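Short chain dehydrogenase (Leptospira borgpetersenii serovar Hardjo-bovis, PDB 6UH2) binds NAD+ and is probably an NAD(P)-dependent oxidoreductase of the short-chain dehydrogenase/reductase family, probably acting on CH-OH groups. Local coordinates at residues F14-F18 with F238-L244; E85-P91 with L135-K139; D158-Y162 with F214-Y218. All coordinates share one frame. Where two conformers were deposited one is given. Residue numbers count along the deposited sequence, not the author numbering.

Interaction 1 (F14-F18 with F238-L244); sequences FSDEF and FFLTSSL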
ATOM      1  N   PHE B  14       2.074 -10.771  11.826  1.00 32.96           N
ATOM      2  CA  PHE B  14       2.326  -9.478  12.452  1.00 27.33           C
ATOM      3  C   PHE B  14       2.723  -9.611  13.920  1.00 24.64           C
ATOM      4  O   PHE B  14       3.585  -8.865  14.395  1.00 26.16           O
ATOM      5  CB  PHE B  14       1.101  -8.578  12.303  1.00 26.54           C
ATOM      6  CG  PHE B  14       0.866  -8.131  10.891  1.00 27.74           C
ATOM      7  CD1 PHE B  14       1.939  -7.822  10.067  1.00 28.11           C
ATOM      8  CD2 PHE B  14      -0.417  -8.036  10.377  1.00 28.94           C
ATOM      9  CE1 PHE B  14       1.736  -7.422   8.755  1.00 30.00           C
ATOM     10  CE2 PHE B  14      -0.627  -7.636   9.072  1.00 31.88           C
ATOM     11  CZ  PHE B  14       0.451  -7.329   8.260  1.00 33.00           C
ATOM     12  N   SER B  15       2.100 -10.523  14.663  1.00 25.91           N
ATOM     13  CA  SER B  15       2.552 -10.777  16.027  1.00 28.37           C
ATOM     14  C   SER B  15       4.003 -11.267  16.047  1.00 23.99           C
ATOM     15  O   SER B  15       4.827 -10.768  16.825  1.00 23.82           O
ATOM     16  CB  SER B  15       1.628 -11.785  16.703  1.00 38.44           C
ATOM     17  OG  SER B  15       1.658 -11.610  18.104  1.00 44.26           O
ATOM     18  N   ASP B  16       4.331 -12.258  15.207  1.00 24.06           N
ATOM     19  CA  ASP B  16       5.717 -12.715  15.109  1.00 26.45           C
ATOM     20  C   ASP B  16       6.642 -11.584  14.686  1.00 24.05           C
ATOM     21  O   ASP B  16       7.804 -11.537  15.098  1.00 30.38           O
ATOM     22  CB  ASP B  16       5.847 -13.865  14.109  1.00 29.06           C
ATOM     23  CG  ASP B  16       5.092 -15.100  14.530  1.00 41.00           C
ATOM     24  OD1 ASP B  16       4.790 -15.230  15.737  1.00 43.66           O
ATOM     25  OD2 ASP B  16       4.801 -15.942  13.652  1.00 45.30           O
ATOM     26  N   GLU B  17       6.144 -10.680  13.842  1.00 23.95           N
ATOM     27  CA  GLU B  17       6.956  -9.596  13.295  1.00 33.03           C
ATOM     28  C   GLU B  17       7.171  -8.467  14.299  1.00 28.13           C
ATOM     29  O   GLU B  17       8.283  -7.942  14.430  1.00 27.28           O
ATOM     30  CB  GLU B  17       6.276  -9.042  12.047  1.00 38.78           C
ATOM     31  CG  GLU B  17       6.947  -7.843  11.455  1.00 47.20           C
ATOM     32  CD  GLU B  17       7.646  -8.182  10.170  1.00 42.46           C
ATOM     33  OE1 GLU B  17       7.296  -9.219   9.564  1.00 42.96           O
ATOM     34  OE2 GLU B  17       8.550  -7.419   9.782  1.00 41.89           O
ATOM     35  N   PHE B  18       6.124  -8.075  15.005  1.00 19.81           N
ATOM     36  CA  PHE B  18       6.163  -6.870  15.820  1.00 19.52           C
ATOM     37  C   PHE B  18       6.477  -7.112  17.296  1.00 19.52           C
ATOM     38  O   PHE B  18       6.647  -6.136  18.035  1.00 19.28           O
ATOM     39  CB  PHE B  18       4.828  -6.137  15.699  1.00 20.91           C
ATOM     40  CG  PHE B  18       4.603  -5.509  14.337  1.00 20.97           C
ATOM     41  CD1 PHE B  18       5.576  -4.700  13.759  1.00 21.90           C
ATOM     42  CD2 PHE B  18       3.423  -5.724  13.650  1.00 22.50           C
ATOM     43  CE1 PHE B  18       5.362  -4.108  12.505  1.00 19.92           C
ATOM     44  CE2 PHE B  18       3.204  -5.142  12.404  1.00 35.26           C
ATOM     45  CZ  PHE B  18       4.174  -4.336  11.832  1.00 21.51           C
ATOM     46  N   PHE B 238       0.505  -1.526   9.030  1.00 13.63           N
ATOM     47  CA  PHE B 238       1.254  -2.756   9.285  1.00 10.32           C
ATOM     48  C   PHE B 238       2.050  -3.178   8.055  1.00 14.05           C
ATOM     49  O   PHE B 238       3.213  -3.590   8.166  1.00 15.18           O
ATOM     50  CB  PHE B 238       0.304  -3.886   9.709  1.00 13.45           C
ATOM     51  CG  PHE B 238      -0.096  -3.853  11.174  1.00 13.90           C
ATOM     52  CD1 PHE B 238       0.264  -2.788  11.996  1.00 13.84           C
ATOM     53  CD2 PHE B 238      -0.821  -4.900  11.724  1.00 17.61           C
ATOM     54  CE1 PHE B 238      -0.106  -2.769  13.339  1.00 17.92           C
ATOM     55  CE2 PHE B 238      -1.186  -4.896  13.079  1.00 20.50           C
ATOM     56  CZ  PHE B 238      -0.829  -3.820  13.880  1.00 17.95           C
ATOM     57  N   PHE B 239       1.439  -3.091   6.873  1.00  9.85           N
ATOM     58  CA  PHE B 239       2.151  -3.443   5.647  1.00 13.92           C
ATOM     59  C   PHE B 239       3.445  -2.649   5.511  1.00 12.37           C
ATOM     60  O   PHE B 239       4.523  -3.221   5.290  1.00 13.84           O
ATOM     61  CB  PHE B 239       1.248  -3.208   4.435  1.00 14.36           C
ATOM     62  CG  PHE B 239       1.948  -3.385   3.115  1.00 13.51           C
ATOM     63  CD1 PHE B 239       2.443  -4.623   2.746  1.00  9.98           C
ATOM     64  CD2 PHE B 239       2.111  -2.307   2.246  1.00 10.89           C
ATOM     65  CE1 PHE B 239       3.090  -4.799   1.522  1.00 12.71           C
ATOM     66  CE2 PHE B 239       2.752  -2.473   1.019  1.00 11.46           C
ATOM     67  CZ  PHE B 239       3.241  -3.720   0.661  1.00 10.33           C
ATOM     68  N   LEU B 240       3.366  -1.325   5.652  1.00 12.56           N
ATOM     69  CA  LEU B 240       4.525  -0.474   5.390  1.00 13.08           C
ATOM     70  C   LEU B 240       5.536  -0.460   6.535  1.00 14.79           C
ATOM     71  O   LEU B 240       6.621   0.111   6.382  1.00 12.65           O
ATOM     72  CB  LEU B 240       4.078   0.965   5.094  1.00  9.41           C
ATOM     73  CG  LEU B 240       3.266   1.169   3.799  1.00 11.86           C
ATOM     74  CD1 LEU B 240       2.708   2.597   3.684  1.00  9.78           C
ATOM     75  CD2 LEU B 240       4.158   0.870   2.595  1.00  8.82           C
ATOM     76  N   THR B 241       5.225  -1.055   7.680  1.00 11.30           N
ATOM     77  CA  THR B 241       6.193  -1.099   8.769  1.00 12.92           C
ATOM     78  C   THR B 241       6.644  -2.520   9.088  1.00 15.77           C
ATOM     79  O   THR B 241       7.224  -2.751  10.151  1.00 17.52           O
ATOM     80  CB  THR B 241       5.636  -0.426  10.026  1.00 15.77           C
ATOM     81  OG1 THR B 241       4.431  -1.092  10.448  1.00 15.48           O
ATOM     82  CG2 THR B 241       5.381   1.072   9.758  1.00 12.04           C
ATOM     83  N   SER B 242       6.408  -3.466   8.180  1.00 12.02           N
ATOM     84  CA  SER B 242       6.760  -4.868   8.377  1.00 13.82           C
ATOM     85  C   SER B 242       7.590  -5.377   7.197  1.00 16.06           C
ATOM     86  O   SER B 242       7.740  -4.708   6.171  1.00 13.78           O
ATOM     87  CB  SER B 242       5.504  -5.728   8.524  1.00 17.52           C
ATOM     88  OG  SER B 242       4.823  -5.777   7.281  1.00 14.78           O
ATOM     89  N   SER B 243       8.101  -6.601   7.338  1.00 14.66           N
ATOM     90  CA  SER B 243       8.886  -7.219   6.270  1.00 16.04           C
ATOM     91  C   SER B 243       8.070  -7.518   5.017  1.00 18.22           C
ATOM     92  O   SER B 243       8.656  -7.885   3.993  1.00 18.77           O
ATOM     93  CB  SER B 243       9.531  -8.508   6.787  1.00 17.81           C
ATOM     94  OG  SER B 243       8.526  -9.424   7.178  1.00 21.17           O
ATOM     95  N   LEU B 244       6.741  -7.394   5.069  1.00 17.28           N
ATOM     96  CA  LEU B 244       5.942  -7.561   3.862  0.51 18.80           C
ATOM     97  C   LEU B 244       6.235  -6.480   2.826  1.00 13.39           C
ATOM     98  O   LEU B 244       5.874  -6.647   1.657  1.00 15.43           O
ATOM     99  CB  LEU B 244       4.451  -7.557   4.210  0.51 19.11           C
ATOM    100  CG  LEU B 244       3.788  -8.849   4.711  0.51 20.57           C
ATOM    101  CD1 LEU B 244       4.571  -9.521   5.832  0.51 21.93           C
ATOM    102  CD2 LEU B 244       2.373  -8.546   5.169  0.51 24.11           C
TER
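Phe238 lies across the ring of Phe14, turning its edge to that face with the ring centroids 5.0 Å apart and the planes at 66°, while its CB sits 3.9 Å from the Phe14 ring centroid in a CH-pi contact. In a second edge-to-face pair, centroids again 5.0 Å apart, the edge of Phe18 meets the face of Phe238. The three phenylalanines thus form an aromatic cluster, which Tyr40 extends. Phe14 and Phe18 are one helical turn apart on helix 12-18; to one side of their rings the carboxylate of Glu17 spans the gap to the chain just beyond helix 231-240: OE2 accepts from Ser243 N at 2.6 Å and OE1 from Ser243 OG at 2.7 Å. Leu244 CD2 touches Phe14 CE1 at 3.8 Å, and Phe14 also packs on Leu244 of the second subunit, so the contact borders the dimer interface. The phenylalanines and Leu244 supply most of the buried surface, and the carboxylate's two directional bonds to one serine are consistent with a defined register.

Interaction 2 (E85-P91 with L135-K139); sequences ENQNKIP and LWKEK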
ATOM      1  N   GLU B  85      17.666   6.763  24.495  1.00 26.03           N
ATOM      2  CA  GLU B  85      18.927   6.053  24.310  1.00 33.30           C
ATOM      3  C   GLU B  85      19.461   5.539  25.643  1.00 33.17           C
ATOM      4  O   GLU B  85      19.911   4.386  25.743  1.00 26.81           O
ATOM      5  CB  GLU B  85      19.945   6.974  23.626  1.00 32.42           C
ATOM      6  CG  GLU B  85      21.244   6.279  23.261  1.00 35.63           C
ATOM      7  CD  GLU B  85      22.233   7.202  22.565  1.00 36.68           C
ATOM      8  OE1 GLU B  85      21.830   8.297  22.123  1.00 36.36           O
ATOM      9  OE2 GLU B  85      23.422   6.829  22.472  1.00 44.94           O
ATOM     10  N   ASN B  86      19.403   6.379  26.682  1.00 31.62           N
ATOM     11  CA  ASN B  86      19.886   5.984  27.999  1.00 27.37           C
ATOM     12  C   ASN B  86      19.154   4.755  28.511  1.00 25.92           C
ATOM     13  O   ASN B  86      19.754   3.898  29.169  1.00 27.77           O
ATOM     14  CB  ASN B  86      19.716   7.134  28.992  1.00 29.51           C
ATOM     15  CG  ASN B  86      20.711   8.255  28.775  1.00 39.46           C
ATOM     16  OD1 ASN B  86      21.542   8.206  27.867  1.00 39.20           O
ATOM     17  ND2 ASN B  86      20.621   9.285  29.608  1.00 40.51           N
ATOM     18  N   GLN B  87      17.856   4.655  28.223  1.00 24.12           N
ATOM     19  CA  GLN B  87      17.015   3.580  28.726  1.00 26.06           C
ATOM     20  C   GLN B  87      16.937   2.392  27.780  1.00 27.91           C
ATOM     21  O   GLN B  87      16.109   1.502  28.003  1.00 27.80           O
ATOM     22  CB  GLN B  87      15.601   4.097  28.998  1.00 24.24           C
ATOM     23  CG  GLN B  87      15.497   5.168  30.065  1.00 31.57           C
ATOM     24  CD  GLN B  87      14.083   5.697  30.177  1.00 44.45           C
ATOM     25  OE1 GLN B  87      13.166   4.962  30.529  1.00 52.74           O
ATOM     26  NE2 GLN B  87      13.894   6.968  29.846  1.00 46.36           N
ATOM     27  N   ASN B  88      17.755   2.365  26.729  1.00 26.14           N
ATOM     28  CA  ASN B  88      17.676   1.319  25.708  1.00 23.58           C
ATOM     29  C   ASN B  88      16.261   1.215  25.162  1.00 25.62           C
ATOM     30  O   ASN B  88      15.682   0.130  25.054  1.00 29.29           O
ATOM     31  CB  ASN B  88      18.144  -0.035  26.250  1.00 29.97           C
ATOM     32  CG  ASN B  88      19.558   0.008  26.768  1.00 37.18           C
ATOM     33  OD1 ASN B  88      20.502   0.257  26.013  1.00 44.58           O
ATOM     34  ND2 ASN B  88      19.719  -0.234  28.064  1.00 35.65           N
ATOM     35  N   LYS B  89      15.680   2.372  24.849  1.00 18.26           N
ATOM     36  CA  LYS B  89      14.387   2.387  24.182  1.00 23.08           C
ATOM     37  C   LYS B  89      14.561   2.995  22.801  1.00 27.15           C
ATOM     38  O   LYS B  89      13.917   3.992  22.463  1.00 27.04           O
ATOM     39  CB  LYS B  89      13.343   3.166  24.990  1.00 21.81           C
ATOM     40  CG  LYS B  89      13.007   2.555  26.337  1.00 20.47           C
ATOM     41  CD  LYS B  89      12.190   3.536  27.158  1.00 23.39           C
ATOM     42  CE  LYS B  89      11.660   2.907  28.425  1.00 29.31           C
ATOM     43  NZ  LYS B  89      10.942   3.924  29.238  1.00 34.30           N
ATOM     44  N   ILE B  90      15.436   2.405  21.999  1.00 19.99           N
ATOM     45  CA  ILE B  90      15.675   2.876  20.640  1.00 23.22           C
ATOM     46  C   ILE B  90      14.548   2.356  19.760  1.00 19.03           C
ATOM     47  O   ILE B  90      14.400   1.140  19.600  1.00 17.72           O
ATOM     48  CB  ILE B  90      17.047   2.423  20.126  1.00 28.37           C
ATOM     49  CG1 ILE B  90      18.145   2.970  21.044  1.00 37.70           C
ATOM     50  CG2 ILE B  90      17.250   2.880  18.680  1.00 27.15           C
ATOM     51  CD1 ILE B  90      19.551   2.651  20.580  1.00 43.76           C
ATOM     52  N   PRO B  91      13.732   3.229  19.184  1.00 18.11           N
ATOM     53  CA  PRO B  91      12.602   2.756  18.379  1.00 19.84           C
ATOM     54  C   PRO B  91      13.065   1.987  17.154  1.00 19.35           C
ATOM     55  O   PRO B  91      14.133   2.246  16.600  1.00 21.27           O
ATOM     56  CB  PRO B  91      11.882   4.049  17.975  1.00 19.49           C
ATOM     57  CG  PRO B  91      12.401   5.114  18.951  1.00 23.67           C
ATOM     58  CD  PRO B  91      13.794   4.698  19.278  1.00 21.34           C
ATOM     59  N   LEU B 135      20.079   8.899  15.277  1.00 18.53           N
ATOM     60  CA  LEU B 135      20.282   7.829  16.252  1.00 22.61           C
ATOM     61  C   LEU B 135      20.434   6.474  15.568  1.00 17.36           C
ATOM     62  O   LEU B 135      21.326   5.691  15.922  1.00 18.60           O
ATOM     63  CB  LEU B 135      19.124   7.812  17.251  1.00 17.01           C
ATOM     64  CG  LEU B 135      19.097   6.716  18.328  1.00 25.46           C
ATOM     65  CD1 LEU B 135      20.271   6.845  19.318  1.00 25.21           C
ATOM     66  CD2 LEU B 135      17.748   6.727  19.053  1.00 22.91           C
ATOM     67  N   TRP B 136      19.572   6.179  14.587  1.00 16.14           N
ATOM     68  CA  TRP B 136      19.660   4.906  13.872  1.00 20.48           C
ATOM     69  C   TRP B 136      20.977   4.777  13.120  1.00 22.42           C
ATOM     70  O   TRP B 136      21.632   3.726  13.158  1.00 19.53           O
ATOM     71  CB  TRP B 136      18.499   4.776  12.895  1.00 18.15           C
ATOM     72  CG  TRP B 136      17.200   4.500  13.545  1.00 22.96           C
ATOM     73  CD1 TRP B 136      16.987   4.107  14.833  1.00 22.76           C
ATOM     74  CD2 TRP B 136      15.916   4.601  12.934  1.00 17.95           C
ATOM     75  NE1 TRP B 136      15.634   3.956  15.063  1.00 19.92           N
ATOM     76  CE2 TRP B 136      14.957   4.242  13.908  1.00 16.32           C
ATOM     77  CE3 TRP B 136      15.483   4.950  11.650  1.00 15.18           C
ATOM     78  CZ2 TRP B 136      13.583   4.221  13.635  1.00 19.37           C
ATOM     79  CZ3 TRP B 136      14.114   4.941  11.382  1.00 21.07           C
ATOM     80  CH2 TRP B 136      13.185   4.584  12.372  1.00 16.24           C
ATOM     81  N   LYS B 137      21.369   5.839  12.414  1.00 20.05           N
ATOM     82  CA  LYS B 137      22.637   5.835  11.688  1.00 25.23           C
ATOM     83  C   LYS B 137      23.802   5.550  12.625  1.00 26.02           C
ATOM     84  O   LYS B 137      24.743   4.830  12.266  1.00 28.98           O
ATOM     85  CB  LYS B 137      22.813   7.179  10.974  1.00 25.66           C
ATOM     86  CG  LYS B 137      24.122   7.365  10.216  1.00 31.31           C
ATOM     87  CD  LYS B 137      24.181   8.775   9.643  1.00 35.62           C
ATOM     88  CE  LYS B 137      25.551   9.102   9.075  1.00 42.83           C
ATOM     89  NZ  LYS B 137      25.640  10.540   8.707  1.00 43.72           N
ATOM     90  N   GLU B 138      23.738   6.080  13.843  1.00 24.72           N
ATOM     91  CA  GLU B 138      24.829   5.897  14.789  1.00 26.57           C
ATOM     92  C   GLU B 138      24.846   4.482  15.353  1.00 35.85           C
ATOM     93  O   GLU B 138      25.919   3.906  15.570  1.00 32.68           O
ATOM     94  CB  GLU B 138      24.704   6.926  15.906  1.00 34.32           C
ATOM     95  CG  GLU B 138      25.766   6.832  16.965  1.00 44.82           C
ATOM     96  CD  GLU B 138      25.420   7.660  18.172  1.00 58.16           C
ATOM     97  OE1 GLU B 138      25.339   8.900  18.040  1.00 63.76           O
ATOM     98  OE2 GLU B 138      25.204   7.070  19.250  1.00 63.16           O
ATOM     99  N   LYS B 139      23.669   3.907  15.598  1.00 31.85           N
ATOM    100  CA  LYS B 139      23.557   2.560  16.145  1.00 30.14           C
ATOM    101  C   LYS B 139      23.551   1.475  15.076  1.00 31.59           C
ATOM    102  O   LYS B 139      23.569   0.288  15.424  1.00 31.56           O
ATOM    103  CB  LYS B 139      22.281   2.436  16.990  1.00 25.99           C
ATOM    104  CG  LYS B 139      22.209   3.383  18.183  1.00 27.13           C
ATOM    105  CD  LYS B 139      23.130   2.923  19.313  1.00 35.59           C
ATOM    106  CE  LYS B 139      23.082   3.883  20.491  1.00 40.27           C
ATOM    107  NZ  LYS B 139      23.801   3.343  21.682  1.00 45.60           N
TER
HETATM  108  O   HOH W   1      23.181   9.019  19.989  1.00 41.17           O
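A Schellman motif ends helix 74-86 and turns the chain back to meet the C-terminal end of another helix, a worked case of how a helix stop can set up tertiary packing. Asn88, with positive phi, is the C-prime residue: its N bonds to Glu85 O at 3.1 Å, and Lys89 N reaches back to Leu84 O. Beyond the turn, Ile90 points toward the neighbouring helix, its CG2 3.9 Å from Leu135 CD2 and 4.0 Å from Trp136 CD1, while its CD1 rests 3.7 Å from Lys139 CG. The contact belongs to the Rossmann-type fold of the SDR family, in which helices 74-86 and 111-139 flank the parallel sheet and the chain at Ile90 and Pro91 leads into strand 93-96. Just before that strand, Pro91 O accepts a hydrogen bond from Trp136 NE1 at 2.7 Å; the carbonyl lies at the edge of the indole, near its plane, as an in-plane N-H donor requires. Pro91 itself also packs against Leu24 of strand 22-26, which lies next to 93-96 in the sheet. Toward solvent the character changes. Glu85 OE2 forms a long salt bridge with Lys139 NZ at 3.6 Å, yet also lies 3.7 Å from Glu138 OE2, and a water lies 2.6 Å from Glu85 OE1 and 2.9 Å from Glu138 OE2, the latter bond weak, with more acceptors in reach than it has protons to give.

Interaction 3 (D158-Y162 with F214-Y218); sequences DMRIY and FIQNY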
ATOM      1  N   ASP B 158     -12.775  20.500  -1.980  1.00 23.89           N
ATOM      2  CA  ASP B 158     -13.921  21.175  -2.576  1.00 35.30           C
ATOM      3  C   ASP B 158     -14.655  21.909  -1.456  1.00 46.26           C
ATOM      4  O   ASP B 158     -15.266  21.273  -0.589  1.00 50.84           O
ATOM      5  CB  ASP B 158     -14.824  20.154  -3.264  1.00 34.69           C
ATOM      6  CG  ASP B 158     -16.045  20.777  -3.918  1.00 44.55           C
ATOM      7  OD1 ASP B 158     -16.128  22.023  -4.011  1.00 45.52           O
ATOM      8  OD2 ASP B 158     -16.925  19.996  -4.351  1.00 45.97           O
ATOM      9  N   MET B 159     -14.593  23.243  -1.462  1.00 45.52           N
ATOM     10  CA  MET B 159     -15.161  23.996  -0.346  1.00 51.62           C
ATOM     11  C   MET B 159     -16.679  24.064  -0.386  1.00 51.53           C
ATOM     12  O   MET B 159     -17.291  24.562   0.567  1.00 44.78           O
ATOM     13  CB  MET B 159     -14.581  25.411  -0.295  1.00 56.27           C
ATOM     14  CG  MET B 159     -13.796  25.706   0.982  1.00 57.50           C
ATOM     15  SD  MET B 159     -12.160  24.933   1.039  1.00 63.00           S
ATOM     16  CE  MET B 159     -12.507  23.295   1.653  1.00 53.82           C
ATOM     17  N   ARG B 160     -17.297  23.576  -1.455  1.00 51.94           N
ATOM     18  CA  ARG B 160     -18.743  23.471  -1.495  1.00 44.36           C
ATOM     19  C   ARG B 160     -19.269  22.316  -0.648  1.00 43.26           C
ATOM     20  O   ARG B 160     -20.469  22.274  -0.369  1.00 46.47           O
ATOM     21  CB  ARG B 160     -19.196  23.333  -2.951  1.00 45.48           C
ATOM     22  CG  ARG B 160     -18.643  24.442  -3.850  1.00 51.49           C
ATOM     23  CD  ARG B 160     -18.804  24.129  -5.335  1.00 56.46           C
ATOM     24  NE  ARG B 160     -17.977  22.999  -5.765  1.00 57.03           N
ATOM     25  CZ  ARG B 160     -17.892  22.573  -7.024  1.00 53.72           C
ATOM     26  NH1 ARG B 160     -18.579  23.187  -7.980  1.00 52.34           N
ATOM     27  NH2 ARG B 160     -17.116  21.538  -7.329  1.00 50.20           N
ATOM     28  N   ILE B 161     -18.410  21.391  -0.209  1.00 42.78           N
ATOM     29  CA  ILE B 161     -18.902  20.298   0.625  1.00 53.57           C
ATOM     30  C   ILE B 161     -19.075  20.718   2.084  1.00 55.27           C
ATOM     31  O   ILE B 161     -19.766  20.021   2.841  1.00 52.50           O
ATOM     32  CB  ILE B 161     -17.988  19.058   0.539  1.00 55.22           C
ATOM     33  CG1 ILE B 161     -16.770  19.203   1.453  1.00 51.27           C
ATOM     34  CG2 ILE B 161     -17.552  18.813  -0.899  1.00 58.18           C
ATOM     35  CD1 ILE B 161     -15.903  17.952   1.525  1.00 48.70           C
ATOM     36  N   TYR B 162     -18.481  21.841   2.496  1.00 49.47           N
ATOM     37  CA  TYR B 162     -18.576  22.309   3.882  1.00 52.15           C
ATOM     38  C   TYR B 162     -19.766  23.248   4.086  1.00 51.45           C
ATOM     39  O   TYR B 162     -20.721  23.246   3.304  1.00 53.36           O
ATOM     40  CB  TYR B 162     -17.276  23.008   4.307  1.00 46.75           C
ATOM     41  CG  TYR B 162     -16.075  22.077   4.393  1.00 49.56           C
ATOM     42  CD1 TYR B 162     -15.318  21.788   3.268  1.00 47.94           C
ATOM     43  CD2 TYR B 162     -15.709  21.483   5.598  1.00 50.11           C
ATOM     44  CE1 TYR B 162     -14.227  20.928   3.336  1.00 51.47           C
ATOM     45  CE2 TYR B 162     -14.613  20.630   5.679  1.00 46.62           C
ATOM     46  CZ  TYR B 162     -13.878  20.356   4.543  1.00 46.07           C
ATOM     47  OH  TYR B 162     -12.790  19.510   4.594  1.00 42.16           O
ATOM     48  N   PHE B 214     -22.509  17.179   5.612  1.00 28.54           N
ATOM     49  CA  PHE B 214     -21.139  16.970   5.163  1.00 26.81           C
ATOM     50  C   PHE B 214     -20.920  15.520   4.752  1.00 32.16           C
ATOM     51  O   PHE B 214     -20.368  15.243   3.677  1.00 25.99           O
ATOM     52  CB  PHE B 214     -20.145  17.362   6.258  1.00 30.13           C
ATOM     53  CG  PHE B 214     -18.719  17.032   5.909  1.00 25.79           C
ATOM     54  CD1 PHE B 214     -18.196  15.765   6.146  1.00 23.19           C
ATOM     55  CD2 PHE B 214     -17.907  17.982   5.316  1.00 26.03           C
ATOM     56  CE1 PHE B 214     -16.893  15.457   5.805  1.00 28.91           C
ATOM     57  CE2 PHE B 214     -16.598  17.678   4.979  1.00 28.85           C
ATOM     58  CZ  PHE B 214     -16.092  16.416   5.220  1.00 31.18           C
ATOM     59  N   ILE B 215     -21.334  14.580   5.608  1.00 25.13           N
ATOM     60  CA  ILE B 215     -21.089  13.162   5.343  1.00 25.74           C
ATOM     61  C   ILE B 215     -21.756  12.733   4.041  1.00 27.99           C
ATOM     62  O   ILE B 215     -21.170  11.986   3.246  1.00 28.86           O
ATOM     63  CB  ILE B 215     -21.554  12.303   6.533  1.00 28.37           C
ATOM     64  CG1 ILE B 215     -20.831  12.729   7.810  1.00 31.66           C
ATOM     65  CG2 ILE B 215     -21.253  10.823   6.279  1.00 22.73           C
ATOM     66  CD1 ILE B 215     -21.333  12.027   9.061  1.00 29.20           C
ATOM     67  N   GLN B 216     -22.982  13.201   3.792  1.00 28.18           N
ATOM     68  CA  GLN B 216     -23.651  12.863   2.538  1.00 29.67           C
ATOM     69  C   GLN B 216     -22.858  13.373   1.336  1.00 32.33           C
ATOM     70  O   GLN B 216     -22.619  12.629   0.375  1.00 31.50           O
ATOM     71  CB  GLN B 216     -25.074  13.424   2.533  1.00 31.89           C
ATOM     72  N   ASN B 217     -22.420  14.637   1.383  1.00 27.56           N
ATOM     73  CA  ASN B 217     -21.620  15.194   0.294  1.00 28.68           C
ATOM     74  C   ASN B 217     -20.305  14.449   0.133  1.00 31.68           C
ATOM     75  O   ASN B 217     -19.827  14.247  -0.990  1.00 32.09           O
ATOM     76  CB  ASN B 217     -21.336  16.678   0.534  1.00 33.37           C
ATOM     77  CG  ASN B 217     -22.571  17.547   0.381  1.00 42.56           C
ATOM     78  OD1 ASN B 217     -23.525  17.175  -0.299  1.00 49.87           O
ATOM     79  ND2 ASN B 217     -22.551  18.716   1.010  1.00 46.87           N
ATOM     80  N   TYR B 218     -19.690  14.052   1.245  1.00 25.03           N
ATOM     81  CA  TYR B 218     -18.410  13.362   1.156  1.00 26.11           C
ATOM     82  C   TYR B 218     -18.582  11.976   0.544  1.00 28.72           C
ATOM     83  O   TYR B 218     -17.834  11.587  -0.361  1.00 26.43           O
ATOM     84  CB  TYR B 218     -17.758  13.274   2.537  1.00 23.02           C
ATOM     85  CG  TYR B 218     -16.350  12.754   2.435  1.00 23.33           C
ATOM     86  CD1 TYR B 218     -16.104  11.387   2.292  1.00 17.75           C
ATOM     87  CD2 TYR B 218     -15.266  13.625   2.445  1.00 18.59           C
ATOM     88  CE1 TYR B 218     -14.815  10.897   2.172  1.00 16.49           C
ATOM     89  CE2 TYR B 218     -13.959  13.138   2.332  1.00 19.42           C
ATOM     90  CZ  TYR B 218     -13.748  11.778   2.187  1.00 19.54           C
ATOM     91  OH  TYR B 218     -12.472  11.278   2.061  1.00 18.56           O
TER
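Most striking here is a contact made by packing alone: although Asn217 and two tyrosines, Tyr162 and Tyr218, carry polar groups, the two segments meet without a hydrogen bond or salt bridge between them. Their backbones nevertheless come close, Ile161 CA and Asn217 CA being 5.8 Å apart. At the centre, Ile161 CD1 lies 3.5 Å from Phe214 CE2 and reaches the edge of the Tyr218 ring, 4.5 Å from CD2, while Ile161 CB is 4.1 Å from Asn217 CB. Tyr162 starts with its CA-to-CB bond directed away, but its ring swings back so that Phe214 CE2 sits over one face, 3.6 Å from Tyr162 CE2; the two rings meet obliquely, with planes at 54°. The loop segment has its own polar bonds. Asp158 OD1 accepts from Arg160 N at 3.2 Å, closing an Asx turn, and from Arg160 NE at 2.7 Å in a salt bridge; a further salt bridge, Asp158 to Lys221, links it to the far end of helix 212-220. Tyr218 leads inward, its hydroxyl bonded to Gly205 and its ring stacked on Phe259; the Tyr218 side chain lies about 7 Å from the bound NAD, consistent with this region commonly flanking the active site in SDR enzymes. The loop between strand 144-148 and helix 171-191 is thereby laid against helix 212-220, which follows strand 197-203, on the cofactor side of the fold.

How the interactions relate
From the N terminus, the chain first enters interaction 1 on helix 12-18, whose partner, at the end of helix 231-240, does not come until 220 residues later; that closure encloses most of the fold and both other contacts. Within it, interaction 2 closes first, over 44 residues, joining the ends of helices 74-86 and 111-139. Interaction 3 then opens in the loop after strand 144-148 and closes over 52 residues on helix 212-220. These two inner loops run in series, without crossing, and their contacts lie on opposite sides of the chain's centre, about 45 Å apart between centres. None of the three touches another: interactions 1 and 2 come nearest, about 9 Å between closest atoms.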